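Local coordinates for protein type II restriction enzyme SfiI (PDB 2EZV) that cleaves double-stranded DNA at the interrupted sequence GGCCNNNNNGGCC, leaving 5'-phosphate ends, and binds its cognate DNA as a tetramer, at residues Asp4-Ser9 / His141-Ser146; Lys36-Thr41 / Ile51-Asp56; Asp110-Gln113 / Leu117-Asp120. All coordinates share one frame; numbering follows the deposited sequence.

Interaction 1. Residues Asp4-Ser9 / His141-Ser146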
loop_
_atom_site.group_PDB
_atom_site.type_symbol
_atom_site.label_atom_id
_atom_site.label_comp_id
_atom_site.label_asym_id
_atom_site.label_seq_id
_atom_site.Cartn_x
_atom_site.Cartn_y
_atom_site.Cartn_z
ATOM N N ASP D 4 -0.857 -12.958 -23.661
ATOM C CA ASP D 4 -2.163 -13.588 -23.841
ATOM C C ASP D 4 -2.073 -15.016 -23.306
ATOM O O ASP D 4 -1.383 -15.858 -23.872
ATOM C CB ASP D 4 -2.516 -13.621 -25.330
ATOM C CG ASP D 4 -3.974 -13.943 -25.584
ATOM O OD1 ASP D 4 -4.493 -14.909 -24.989
ATOM O OD2 ASP D 4 -4.599 -13.227 -26.391
ATOM N N TYR D 5 -2.777 -15.293 -22.220
ATOM C CA TYR D 5 -2.730 -16.617 -21.628
ATOM C C TYR D 5 -3.145 -17.735 -22.591
ATOM O O TYR D 5 -2.717 -18.875 -22.437
ATOM C CB TYR D 5 -3.602 -16.652 -20.382
ATOM C CG TYR D 5 -5.066 -16.863 -20.662
ATOM C CD1 TYR D 5 -5.632 -18.136 -20.566
ATOM C CD2 TYR D 5 -5.887 -15.800 -21.037
ATOM C CE1 TYR D 5 -6.974 -18.346 -20.831
ATOM C CE2 TYR D 5 -7.237 -15.999 -21.312
ATOM C CZ TYR D 5 -7.769 -17.277 -21.206
ATOM O OH TYR D 5 -9.089 -17.495 -21.482
ATOM N N ARG D 6 -3.974 -17.419 -23.582
ATOM C CA ARG D 6 -4.404 -18.437 -24.536
ATOM C C ARG D 6 -3.225 -18.986 -25.338
ATOM O O ARG D 6 -3.263 -20.118 -25.808
ATOM C CB ARG D 6 -5.485 -17.870 -25.466
ATOM C CG ARG D 6 -6.822 -17.633 -24.756
ATOM C CD ARG D 6 -7.772 -16.753 -25.551
ATOM N NE ARG D 6 -7.173 -15.470 -25.894
ATOM C CZ ARG D 6 -7.838 -14.454 -26.435
ATOM N NH1 ARG D 6 -9.137 -14.569 -26.693
ATOM N NH2 ARG D 6 -7.202 -13.325 -26.730
ATOM N N GLU D 7 -2.170 -18.193 -25.482
ATOM C CA GLU D 7 -1.003 -18.650 -26.212
ATOM C C GLU D 7 -0.132 -19.533 -25.325
ATOM O O GLU D 7 0.890 -20.052 -25.772
ATOM C CB GLU D 7 -0.171 -17.474 -26.689
ATOM C CG GLU D 7 -0.933 -16.435 -27.439
ATOM C CD GLU D 7 -0.015 -15.376 -27.981
ATOM O OE1 GLU D 7 1.019 -15.106 -27.324
ATOM O OE2 GLU D 7 -0.327 -14.814 -29.051
ATOM N N LEU D 8 -0.505 -19.676 -24.058
ATOM C CA LEU D 8 0.263 -20.529 -23.157
ATOM C C LEU D 8 -0.190 -21.956 -23.387
ATOM O O LEU D 8 -1.342 -22.196 -23.745
ATOM C CB LEU D 8 0.004 -20.177 -21.685
ATOM C CG LEU D 8 0.515 -18.849 -21.129
ATOM C CD1 LEU D 8 0.321 -18.835 -19.613
ATOM C CD2 LEU D 8 1.980 -18.684 -21.469
ATOM N N SER D 9 0.712 -22.905 -23.188
ATOM C CA SER D 9 0.349 -24.301 -23.341
ATOM C C SER D 9 -0.404 -24.665 -22.060
ATOM O O SER D 9 -0.331 -23.943 -21.063
ATOM C CB SER D 9 1.603 -25.159 -23.461
ATOM O OG SER D 9 2.362 -25.084 -22.268
ATOM N N HIS D 141 -11.882 -15.010 -18.717
ATOM C CA HIS D 141 -10.976 -13.877 -18.584
ATOM C C HIS D 141 -11.707 -12.544 -18.698
ATOM O O HIS D 141 -12.808 -12.483 -19.226
ATOM C CB HIS D 141 -9.897 -13.966 -19.668
ATOM C CG HIS D 141 -10.450 -14.107 -21.056
ATOM N ND1 HIS D 141 -11.105 -13.082 -21.706
ATOM C CD2 HIS D 141 -10.475 -15.165 -21.903
ATOM C CE1 HIS D 141 -11.510 -13.501 -22.892
ATOM N NE2 HIS D 141 -11.141 -14.763 -23.036
ATOM N N LEU D 142 -11.086 -11.479 -18.198
ATOM C CA LEU D 142 -11.665 -10.138 -18.264
ATOM C C LEU D 142 -10.848 -9.320 -19.254
ATOM O O LEU D 142 -9.638 -9.171 -19.088
ATOM C CB LEU D 142 -11.615 -9.460 -16.893
ATOM C CG LEU D 142 -12.193 -8.044 -16.781
ATOM C CD1 LEU D 142 -13.701 -8.060 -17.034
ATOM C CD2 LEU D 142 -11.906 -7.511 -15.398
ATOM N N MET D 143 -11.501 -8.786 -20.279
ATOM C CA MET D 143 -10.796 -8.002 -21.277
ATOM C C MET D 143 -10.399 -6.636 -20.739
ATOM O O MET D 143 -11.223 -5.909 -20.185
ATOM C CB MET D 143 -11.657 -7.852 -22.537
ATOM C CG MET D 143 -11.860 -9.156 -23.295
ATOM S SD MET D 143 -10.294 -9.852 -23.885
ATOM C CE MET D 143 -10.819 -10.654 -25.390
ATOM N N LEU D 144 -9.123 -6.303 -20.896
ATOM C CA LEU D 144 -8.589 -5.023 -20.441
ATOM C C LEU D 144 -8.270 -4.182 -21.674
ATOM O O LEU D 144 -7.860 -4.714 -22.704
ATOM C CB LEU D 144 -7.308 -5.241 -19.623
ATOM C CG LEU D 144 -7.363 -6.190 -18.420
ATOM C CD1 LEU D 144 -5.976 -6.310 -17.799
ATOM C CD2 LEU D 144 -8.358 -5.676 -17.404
ATOM N N GLN D 145 -8.455 -2.872 -21.569
ATOM C CA GLN D 145 -8.193 -1.976 -22.687
ATOM C C GLN D 145 -6.768 -1.441 -22.666
ATOM O O GLN D 145 -6.412 -0.646 -21.793
ATOM C CB GLN D 145 -9.162 -0.792 -22.659
ATOM C CG GLN D 145 -8.945 0.198 -23.794
ATOM C CD GLN D 145 -9.142 -0.438 -25.151
ATOM O OE1 GLN D 145 -10.204 -0.988 -25.430
ATOM N NE2 GLN D 145 -8.124 -0.376 -26.002
ATOM N N SER D 146 -5.956 -1.869 -23.627
ATOM C CA SER D 146 -4.579 -1.400 -23.700
ATOM C C SER D 146 -4.609 0.023 -24.216
ATOM O O SER D 146 -5.594 0.451 -24.813
ATOM C CB SER D 146 -3.747 -2.271 -24.649
ATOM O OG SER D 146 -4.050 -2.003 -26.006
#
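Tyr5 and His141 meet because CG sits between the N and C of its own backbone in both residues, with chi1 at 82° in Tyr5 and 53° in His141. The two side chains cross at about a right angle. The rings meet at their margins, and neither stacks on the other, with centroids 5.5 Å apart and planes inclined by 58°. Ring atom CE2 of Tyr5 also packs against His141 CB at 3.7 Å.

Arg6 lies against Tyr5 and reaches across as well, its NH1 4.5 Å from Met143 CE. Its CG lies over one face of the Tyr5 ring, 3.7 Å above the plane and displaced toward the rim, and the chain then bends to present the guanidinium side-on to Asp4. NE donates to Asp4 OD1 at 2.9 Å and NH2 to Asp4 OD2 at 2.6 Å, both bonds nearly straight and using syn lone pairs. The anti lone pair of OD1 takes the Arg6 backbone N, so one carboxylate fixes both main chain and side chain. An alanine in place of Tyr5 is likely to leave a gap beside His141 and deprive Arg6 CG of its aromatic support.

Val155 and His188 also touch Tyr5. The contact joins an Asx turn leading into a short 3-10 segment to strand 141-145 of the mixed sheet in this PD-(D/E)XK nuclease.

Interaction 2. Residues Lys36-Thr41 / Ile51-Asp56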
loop_
_atom_site.group_PDB
_atom_site.type_symbol
_atom_site.label_atom_id
_atom_site.label_comp_id
_atom_site.label_asym_id
_atom_site.label_seq_id
_atom_site.Cartn_x
_atom_site.Cartn_y
_atom_site.Cartn_z
ATOM N N LYS D 36 -6.435 -18.042 13.686
ATOM C CA LYS D 36 -7.021 -18.909 14.700
ATOM C C LYS D 36 -7.600 -18.033 15.799
ATOM O O LYS D 36 -8.735 -18.228 16.236
ATOM C CB LYS D 36 -5.968 -19.848 15.286
ATOM C CG LYS D 36 -6.538 -20.888 16.229
ATOM C CD LYS D 36 -5.503 -21.941 16.582
ATOM C CE LYS D 36 -6.083 -23.009 17.513
ATOM N NZ LYS D 36 -6.435 -22.464 18.866
ATOM N N SER D 37 -6.813 -17.062 16.236
ATOM C CA SER D 37 -7.247 -16.139 17.272
ATOM C C SER D 37 -8.553 -15.442 16.883
ATOM O O SER D 37 -9.519 -15.434 17.650
ATOM C CB SER D 37 -6.168 -15.094 17.513
ATOM O OG SER D 37 -6.675 -14.038 18.301
ATOM N N ILE D 38 -8.580 -14.852 15.693
ATOM C CA ILE D 38 -9.773 -14.163 15.230
ATOM C C ILE D 38 -10.927 -15.146 15.057
ATOM O O ILE D 38 -12.035 -14.910 15.548
ATOM C CB ILE D 38 -9.512 -13.431 13.891
ATOM C CG1 ILE D 38 -8.645 -12.196 14.146
ATOM C CG2 ILE D 38 -10.830 -13.055 13.220
ATOM C CD1 ILE D 38 -8.316 -11.394 12.894
ATOM N N PHE D 39 -10.663 -16.257 14.381
ATOM C CA PHE D 39 -11.697 -17.249 14.139
ATOM C C PHE D 39 -12.321 -17.822 15.406
ATOM O O PHE D 39 -13.526 -18.073 15.450
ATOM C CB PHE D 39 -11.156 -18.414 13.316
ATOM C CG PHE D 39 -12.236 -19.259 12.704
ATOM C CD1 PHE D 39 -12.819 -18.897 11.493
ATOM C CD2 PHE D 39 -12.725 -20.383 13.372
ATOM C CE1 PHE D 39 -13.869 -19.639 10.956
ATOM C CE2 PHE D 39 -13.774 -21.125 12.839
ATOM C CZ PHE D 39 -14.346 -20.751 11.631
ATOM N N GLU D 40 -11.510 -18.029 16.434
ATOM C CA GLU D 40 -12.021 -18.620 17.661
ATOM C C GLU D 40 -12.478 -17.672 18.763
ATOM O O GLU D 40 -13.378 -18.025 19.524
ATOM C CB GLU D 40 -10.985 -19.583 18.246
ATOM C CG GLU D 40 -10.449 -20.594 17.245
ATOM C CD GLU D 40 -9.718 -21.756 17.902
ATOM O OE1 GLU D 40 -9.053 -21.541 18.939
ATOM O OE2 GLU D 40 -9.798 -22.886 17.369
ATOM N N THR D 41 -11.882 -16.483 18.860
ATOM C CA THR D 41 -12.248 -15.566 19.939
ATOM C C THR D 41 -13.270 -14.480 19.609
ATOM O O THR D 41 -13.648 -13.700 20.483
ATOM C CB THR D 41 -10.998 -14.877 20.541
ATOM O OG1 THR D 41 -10.508 -13.885 19.632
ATOM C CG2 THR D 41 -9.900 -15.900 20.808
ATOM N N ILE D 51 -19.228 -17.336 8.520
ATOM C CA ILE D 51 -19.161 -17.026 7.097
ATOM C C ILE D 51 -18.392 -15.722 6.896
ATOM O O ILE D 51 -17.588 -15.594 5.968
ATOM C CB ILE D 51 -20.570 -16.896 6.515
ATOM N N VAL D 52 -18.643 -14.763 7.785
ATOM C CA VAL D 52 -18.014 -13.452 7.722
ATOM C C VAL D 52 -16.599 -13.469 8.289
ATOM O O VAL D 52 -15.743 -12.687 7.866
ATOM C CB VAL D 52 -18.867 -12.400 8.469
ATOM C CG1 VAL D 52 -18.195 -11.045 8.413
ATOM C CG2 VAL D 52 -20.258 -12.319 7.835
ATOM N N LEU D 53 -16.351 -14.355 9.244
ATOM C CA LEU D 53 -15.018 -14.462 9.810
ATOM C C LEU D 53 -14.102 -15.097 8.764
ATOM O O LEU D 53 -12.967 -14.669 8.577
ATOM C CB LEU D 53 -15.038 -15.306 11.085
ATOM C CG LEU D 53 -15.840 -14.680 12.229
ATOM C CD1 LEU D 53 -15.836 -15.603 13.446
ATOM C CD2 LEU D 53 -15.238 -13.325 12.578
ATOM N N ALA D 54 -14.614 -16.103 8.064
ATOM C CA ALA D 54 -13.837 -16.774 7.038
ATOM C C ALA D 54 -13.415 -15.787 5.946
ATOM O O ALA D 54 -12.269 -15.789 5.507
ATOM C CB ALA D 54 -14.646 -17.920 6.430
ATOM N N GLU D 55 -14.340 -14.937 5.518
ATOM C CA GLU D 55 -14.052 -13.966 4.471
ATOM C C GLU D 55 -13.032 -12.934 4.920
ATOM O O GLU D 55 -12.080 -12.656 4.204
ATOM C CB GLU D 55 -15.345 -13.286 4.030
ATOM C CG GLU D 55 -16.327 -14.276 3.449
ATOM C CD GLU D 55 -17.728 -13.725 3.327
ATOM O OE1 GLU D 55 -18.195 -13.051 4.263
ATOM O OE2 GLU D 55 -18.372 -13.985 2.299
ATOM N N ASP D 56 -13.224 -12.382 6.112
ATOM C CA ASP D 56 -12.303 -11.386 6.632
ATOM C C ASP D 56 -10.892 -11.937 6.831
ATOM O O ASP D 56 -9.922 -11.281 6.458
ATOM C CB ASP D 56 -12.839 -10.800 7.944
ATOM C CG ASP D 56 -14.022 -9.863 7.725
ATOM O OD1 ASP D 56 -14.337 -9.562 6.548
ATOM O OD2 ASP D 56 -14.632 -9.421 8.726
#
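Leu53 projects from helix 49-62 toward the last turn of helix 10-41 and touches it with successive atoms of its side chain. CB comes first, lying 4.2 Å from Phe39 CD1 and approaching the aromatic ring obliquely. At the next bond CG stands anti to the carbonyl carbon, chi1 -65°, and from CG the two methyl branches part company. CD1 continues the chain in its extended direction and ends against main chain: it is 3.9 Å from Phe39 O and 4.4 Å from Ile38 O. CD2 turns instead to the neighbouring side chain, where Ile38 CG2 lies 4.5 Å away. One leucine thus fills the ground between an aromatic ring, a branched aliphatic chain and two carbonyl oxygens, in a contact that is wholly apolar at the side-chain level and buried.

Polar links within the receiving helix lie on another side of it. Lys36 NZ reaches Glu40 OE1 at 2.8 Å from above the carboxylate plane, and Arg174 gives that oxygen a second salt bridge, an outward tie. Thr41 OG1 donates to Ser37 O at 2.7 Å, while Thr41 N reaches the same oxygen from the opposite face of its plane.

Tyr165 extends the aromatic packing at Phe39, and Ala75 of the third subunit packs on both Ile38 and Leu53. Two consecutive helices joined by a short loop are packed together here, the second resting through Ala54 on Ala101, a member of the calcium site in this PD-(D/E)XK fold.

Interaction 3. Residues Asp110-Gln113 / Leu117-Asp120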
loop_
_atom_site.group_PDB
_atom_site.type_symbol
_atom_site.label_atom_id
_atom_site.label_comp_id
_atom_site.label_asym_id
_atom_site.label_seq_id
_atom_site.Cartn_x
_atom_site.Cartn_y
_atom_site.Cartn_z
ATOM N N ASP D 110 -16.547 -29.347 -0.985
ATOM C CA ASP D 110 -16.855 -27.931 -0.873
ATOM C C ASP D 110 -18.034 -27.669 -1.800
ATOM O O ASP D 110 -18.156 -28.310 -2.847
ATOM C CB ASP D 110 -15.646 -27.101 -1.308
ATOM C CG ASP D 110 -15.219 -26.099 -0.261
ATOM O OD1 ASP D 110 -14.024 -25.744 -0.241
ATOM O OD2 ASP D 110 -16.076 -25.661 0.537
ATOM N N THR D 111 -18.908 -26.747 -1.414
ATOM C CA THR D 111 -20.065 -26.429 -2.240
ATOM C C THR D 111 -19.793 -25.198 -3.088
ATOM O O THR D 111 -19.158 -24.246 -2.634
ATOM C CB THR D 111 -21.312 -26.172 -1.379
ATOM O OG1 THR D 111 -21.598 -27.340 -0.602
ATOM C CG2 THR D 111 -22.513 -25.859 -2.260
ATOM N N LEU D 112 -20.276 -25.217 -4.323
ATOM C CA LEU D 112 -20.071 -24.096 -5.231
ATOM C C LEU D 112 -21.353 -23.637 -5.900
ATOM O O LEU D 112 -22.207 -24.456 -6.251
ATOM C CB LEU D 112 -19.094 -24.476 -6.346
ATOM C CG LEU D 112 -17.609 -24.133 -6.268
ATOM C CD1 LEU D 112 -16.970 -24.857 -5.106
ATOM C CD2 LEU D 112 -16.944 -24.542 -7.578
ATOM N N GLN D 113 -21.479 -22.324 -6.067
ATOM C CA GLN D 113 -22.614 -21.749 -6.773
ATOM C C GLN D 113 -22.124 -21.821 -8.215
ATOM O O GLN D 113 -20.922 -21.931 -8.442
ATOM C CB GLN D 113 -22.825 -20.285 -6.389
ATOM C CG GLN D 113 -23.210 -20.046 -4.949
ATOM C CD GLN D 113 -24.464 -20.793 -4.558
ATOM O OE1 GLN D 113 -25.417 -20.882 -5.338
ATOM N NE2 GLN D 113 -24.480 -21.327 -3.341
ATOM N N LEU D 117 -18.188 -21.751 -10.344
ATOM C CA LEU D 117 -17.691 -22.883 -11.125
ATOM C C LEU D 117 -16.827 -22.381 -12.295
ATOM O O LEU D 117 -17.315 -21.694 -13.192
ATOM C CB LEU D 117 -18.872 -23.700 -11.670
ATOM C CG LEU D 117 -18.734 -25.225 -11.814
ATOM C CD1 LEU D 117 -19.709 -25.716 -12.882
ATOM C CD2 LEU D 117 -17.318 -25.609 -12.204
ATOM N N PRO D 118 -15.527 -22.732 -12.297
ATOM C CA PRO D 118 -14.542 -22.347 -13.318
ATOM C C PRO D 118 -14.689 -22.992 -14.702
ATOM O O PRO D 118 -14.389 -22.359 -15.716
ATOM C CB PRO D 118 -13.204 -22.713 -12.666
ATOM C CG PRO D 118 -13.512 -22.699 -11.188
ATOM C CD PRO D 118 -14.854 -23.365 -11.152
ATOM N N MET D 119 -15.120 -24.249 -14.744
ATOM C CA MET D 119 -15.295 -24.951 -16.017
ATOM C C MET D 119 -16.597 -25.747 -16.055
ATOM O O MET D 119 -17.144 -26.088 -15.008
ATOM C CB MET D 119 -14.125 -25.908 -16.261
ATOM C CG MET D 119 -13.953 -26.945 -15.170
ATOM S SD MET D 119 -12.795 -28.228 -15.640
ATOM C CE MET D 119 -11.233 -27.319 -15.589
ATOM N N ASP D 120 -17.090 -26.045 -17.257
ATOM C CA ASP D 120 -18.320 -26.824 -17.396
ATOM C C ASP D 120 -18.147 -28.149 -16.661
ATOM O O ASP D 120 -17.113 -28.807 -16.789
ATOM C CB ASP D 120 -18.634 -27.109 -18.866
ATOM C CG ASP D 120 -18.777 -25.850 -19.690
ATOM O OD1 ASP D 120 -19.192 -24.809 -19.139
ATOM O OD2 ASP D 120 -18.485 -25.905 -20.901
#
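Leu112 points across to the backbone of Leu117, and the two leucines do not interlock end to end. The Leu112 side chain leaves its strand directed at the other segment, with CD2 anti to CA, so that this methyl is the reaching branch. It arrives 4.0 Å from Leu117 CA and 4.1 Å from Leu117 N, and touches Pro118 through the ring atom CD at 4.3 Å. The Leu117 side chain, by contrast, sets off to one side of the contact. The methyl of Leu112 therefore packs on the backbone of Leu117 and on the Pro118 ring.

CB of Gln113 is directed away, and the residue contributes its carbonyl instead. Leu117 N donates to Gln113 O in a weak hydrogen bond, 3.3 Å long and well bent, at 123°. A bond from the NH of one residue to the carbonyl four places earlier has the spacing of an alpha-turn, but its geometry here suggests only a loose closure. Gln113 N donates to the side-chain OE1 of Gln116, in the same small loop.

Strand 110-112 is the outermost strand, within this chain, of a three-stranded antiparallel sheet and pairs with 219-221. Beyond the two segments, Leu112 also meets Phe160 of strand 151-167 and Leu186 of strand 176-186, while Pro118 touches Ser158 and the same Leu186, so the turn is seated against the large mixed sheet.

In the fold
Along the chain interaction 2 closes before interaction 3 opens, and the segments of interaction 1 enclose both. The centres of interactions 1 and 2 are about 35 Å apart, on opposite sides of the chain's centre; that of interaction 3 is about 22 Å and 23 Å from theirs. None touches another. Helix 10-41 begins just after residues 4-9 and ends in interaction 2. The mixed sheet links all three: it supplies a strand to interaction 1, and its strand 151-167 is touched by residues of each. The nearest atoms of interactions 2 and 3 are about 4 Å from the bound DNA, those of interaction 1, remote from it, about 20 Å.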